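Local atomic coordinates of ethylbenzene dehydrogenase alpha-subunit (Aromatoleum aromaticum, PDB entry 2IVF), a protein that belongs to the molybdopterin oxidoreductase family and holds a molybdenum atom, two pterin guanine dinucleotides and an iron/sulfur cluster. Residues A[172-177]-A[600-605]. Sequence-based numbering, arbitrary orientation.
Sequences DSIIDS and PQVYML
Ser-173 O accepts the helical bond from Ser-177 N at 3.1 Å, and the CG2 methyl of Val-602 lies against the same oxygen at 3.4 Å. No hydrogen bond crosses from helix to strand; the join is made by van der Waals packing, with Val-602 as its centre. CG2 also reaches Ser-173 OG (3.5 Å), while CG1, anti to the backbone N (chi1 -178°), meets CG1 of Ile-174 at 4.1 Å. The Ile-174 and Val-602 side chains cross at about a right angle. The OG of Ser-173 sits between its backbone N and carbonyl carbon (chi1 77°), from where it bonds back to Ile-170 O one turn earlier; its polar need is thus met within the helix although it borders both valine methyls. One turn on, Ser-177 meets Gln-601: OG is 3.5 Å from Gln-601 CB, and Gln-601 OE1 comes within 3.5 Å of Ser-177 CB. Ser-177 OG has its hydrogen bond with Gln-181 NE2. The axes of the two short elements approach to 9.2 Å at 139°, plain alpha/beta layer packing in which helix 163-181 covers one face of a mixed sheet in the molybdopterin oxidoreductase region. Strand 602-606 runs parallel between strands 186-188 and 631-636; Val-602 also touches Phe-186 and Phe-633 on these neighbours, and Ser-173 touches Met-631. Helix 163-181 leads into strand 186-188, outermost on that side within this chain, and beside it helix 687-704 packs on Ile-174 through Val-698 and on Met-604 through Ile-691.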
ATOM      1  N   ASP A 172      34.581   2.804  18.287  1.00 21.61           N
ATOM      2  CA  ASP A 172      35.744   3.673  18.149  1.00 21.81           C
ATOM      3  C   ASP A 172      35.374   5.033  17.569  1.00 21.81           C
ATOM      4  O   ASP A 172      35.938   6.049  17.992  1.00 23.09           O
ATOM      5  CB  ASP A 172      36.799   3.018  17.284  1.00 22.33           C
ATOM      6  CG  ASP A 172      37.724   2.113  18.065  1.00 24.84           C
ATOM      7  OD1 ASP A 172      37.884   2.255  19.304  1.00 23.47           O
ATOM      8  OD2 ASP A 172      38.305   1.240  17.410  1.00 30.31           O
ATOM      9  N   SER A 173      34.486   5.072  16.580  1.00 20.90           N
ATOM     10  CA  SER A 173      34.121   6.370  15.988  1.00 21.95           C
ATOM     11  C   SER A 173      33.342   7.246  17.010  1.00 21.40           C
ATOM     12  O   SER A 173      33.525   8.475  17.083  1.00 19.12           O
ATOM     13  CB  SER A 173      33.328   6.187  14.710  1.00 22.00           C
ATOM     14  OG  SER A 173      31.990   5.830  15.028  1.00 27.37           O
ATOM     15  N   ILE A 174      32.492   6.601  17.818  1.00 21.41           N
ATOM     16  CA  ILE A 174      31.787   7.290  18.917  1.00 21.48           C
ATOM     17  C   ILE A 174      32.772   7.896  19.928  1.00 21.84           C
ATOM     18  O   ILE A 174      32.695   9.070  20.305  1.00 21.93           O
ATOM     19  CB  ILE A 174      30.775   6.330  19.616  1.00 21.61           C
ATOM     20  CG1 ILE A 174      29.636   5.965  18.663  1.00 21.14           C
ATOM     21  CG2 ILE A 174      30.222   6.947  20.879  1.00 22.72           C
ATOM     22  CD1 ILE A 174      28.698   4.856  19.216  1.00 19.05           C
ATOM     23  N   ILE A 175      33.704   7.067  20.367  1.00 21.41           N
ATOM     24  CA  ILE A 175      34.766   7.486  21.245  1.00 22.11           C
ATOM     25  C   ILE A 175      35.572   8.620  20.638  1.00 22.14           C
ATOM     26  O   ILE A 175      35.784   9.635  21.285  1.00 21.23           O
ATOM     27  CB  ILE A 175      35.687   6.318  21.568  1.00 21.62           C
ATOM     28  CG1 ILE A 175      34.920   5.274  22.390  1.00 21.69           C
ATOM     29  CG2 ILE A 175      36.879   6.776  22.364  1.00 21.91           C
ATOM     30  CD1 ILE A 175      35.647   3.985  22.608  1.00 22.17           C
ATOM     31  N   ASP A 176      36.004   8.460  19.394  1.00 22.92           N
ATOM     32  CA  ASP A 176      36.826   9.507  18.739  1.00 24.05           C
ATOM     33  C   ASP A 176      36.112  10.881  18.800  1.00 24.15           C
ATOM     34  O   ASP A 176      36.676  11.902  19.153  1.00 22.27           O
ATOM     35  CB  ASP A 176      37.038   9.138  17.266  1.00 24.76           C
ATOM     36  CG  ASP A 176      38.036   8.002  17.063  1.00 24.45           C
ATOM     37  OD1 ASP A 176      38.793   7.666  17.968  1.00 23.48           O
ATOM     38  OD2 ASP A 176      38.031   7.431  15.959  1.00 30.37           O
ATOM     39  N   SER A 177      34.829  10.879  18.475  1.00 24.94           N
ATOM     40  CA  SER A 177      34.085  12.148  18.396  1.00 25.46           C
ATOM     41  C   SER A 177      33.793  12.732  19.781  1.00 25.66           C
ATOM     42  O   SER A 177      33.899  13.945  20.007  1.00 25.97           O
ATOM     43  CB  SER A 177      32.822  11.946  17.600  1.00 25.79           C
ATOM     44  OG  SER A 177      32.049  13.135  17.615  1.00 28.45           O
ATOM     45  N   PRO A 600      28.977  17.420  13.293  1.00 28.96           N
ATOM     46  CA  PRO A 600      28.497  16.046  13.377  1.00 28.33           C
ATOM     47  C   PRO A 600      29.570  15.089  12.848  1.00 27.64           C
ATOM     48  O   PRO A 600      30.198  15.395  11.825  1.00 27.15           O
ATOM     49  CB  PRO A 600      27.274  16.026  12.459  1.00 28.72           C
ATOM     50  CG  PRO A 600      27.092  17.367  11.946  1.00 29.31           C
ATOM     51  CD  PRO A 600      28.152  18.271  12.423  1.00 29.10           C
ATOM     52  N   GLN A 601      29.816  13.984  13.558  1.00 26.01           N
ATOM     53  CA  GLN A 601      30.872  13.028  13.157  1.00 26.03           C
ATOM     54  C   GLN A 601      30.407  11.592  13.041  1.00 24.94           C
ATOM     55  O   GLN A 601      30.985  10.824  12.272  1.00 24.43           O
ATOM     56  CB  GLN A 601      32.067  13.089  14.097  1.00 26.07           C
ATOM     57  CG  GLN A 601      32.747  14.452  14.064  1.00 27.07           C
ATOM     58  CD  GLN A 601      34.212  14.390  14.308  1.00 30.29           C
ATOM     59  OE1 GLN A 601      34.684  13.747  15.255  1.00 39.00           O
ATOM     60  NE2 GLN A 601      34.965  15.073  13.461  1.00 34.71           N
ATOM     61  N   VAL A 602      29.405  11.230  13.833  1.00 24.04           N
ATOM     62  CA  VAL A 602      28.847   9.870  13.824  1.00 22.76           C
ATOM     63  C   VAL A 602      27.339   9.930  13.646  1.00 23.11           C
ATOM     64  O   VAL A 602      26.628  10.633  14.362  1.00 22.46           O
ATOM     65  CB  VAL A 602      29.248   9.097  15.084  1.00 22.88           C
ATOM     66  CG1 VAL A 602      28.694   7.663  15.045  1.00 20.54           C
ATOM     67  CG2 VAL A 602      30.734   9.079  15.206  1.00 21.63           C
ATOM     68  N   TYR A 603      26.852   9.160  12.677  1.00 22.15           N
ATOM     69  CA  TYR A 603      25.505   9.307  12.213  1.00 23.06           C
ATOM     70  C   TYR A 603      24.922   7.952  12.150  1.00 22.73           C
ATOM     71  O   TYR A 603      25.451   7.104  11.468  1.00 23.92           O
ATOM     72  CB  TYR A 603      25.512   9.960  10.842  1.00 22.72           C
ATOM     73  CG  TYR A 603      24.161  10.204  10.271  1.00 24.03           C
ATOM     74  CD1 TYR A 603      23.503   9.204   9.532  1.00 25.31           C
ATOM     75  CD2 TYR A 603      23.526  11.431  10.437  1.00 23.54           C
ATOM     76  CE1 TYR A 603      22.274   9.443   8.983  1.00 24.38           C
ATOM     77  CE2 TYR A 603      22.303  11.675   9.872  1.00 23.32           C
ATOM     78  CZ  TYR A 603      21.682  10.689   9.158  1.00 23.46           C
ATOM     79  OH  TYR A 603      20.447  10.932   8.616  1.00 23.00           O
ATOM     80  N   MET A 604      23.841   7.747  12.897  1.00 22.64           N
ATOM     81  CA  MET A 604      23.209   6.454  12.996  1.00 21.85           C
ATOM     82  C   MET A 604      21.907   6.440  12.211  1.00 21.92           C
ATOM     83  O   MET A 604      21.030   7.271  12.428  1.00 22.31           O
ATOM     84  CB  MET A 604      22.926   6.145  14.458  1.00 22.51           C
ATOM     85  CG  MET A 604      22.172   4.898  14.701  1.00 21.43           C
ATOM     86  SD  MET A 604      22.217   4.554  16.445  1.00 22.26           S
ATOM     87  CE  MET A 604      21.043   3.217  16.586  1.00 21.32           C
ATOM     88  N   LEU A 605      21.808   5.486  11.290  1.00 21.53           N
ATOM     89  CA  LEU A 605      20.587   5.237  10.507  1.00 22.04           C
ATOM     90  C   LEU A 605      19.835   4.094  11.161  1.00 22.83           C
ATOM     91  O   LEU A 605      20.352   2.971  11.263  1.00 24.36           O
ATOM     92  CB  LEU A 605      20.941   4.868   9.069  1.00 22.27           C
ATOM     93  CG  LEU A 605      21.539   5.934   8.163  1.00 23.11           C
ATOM     94  CD1 LEU A 605      22.321   5.285   7.020  1.00 24.46           C
ATOM     95  CD2 LEU A 605      20.399   6.794   7.631  1.00 21.66           C
TER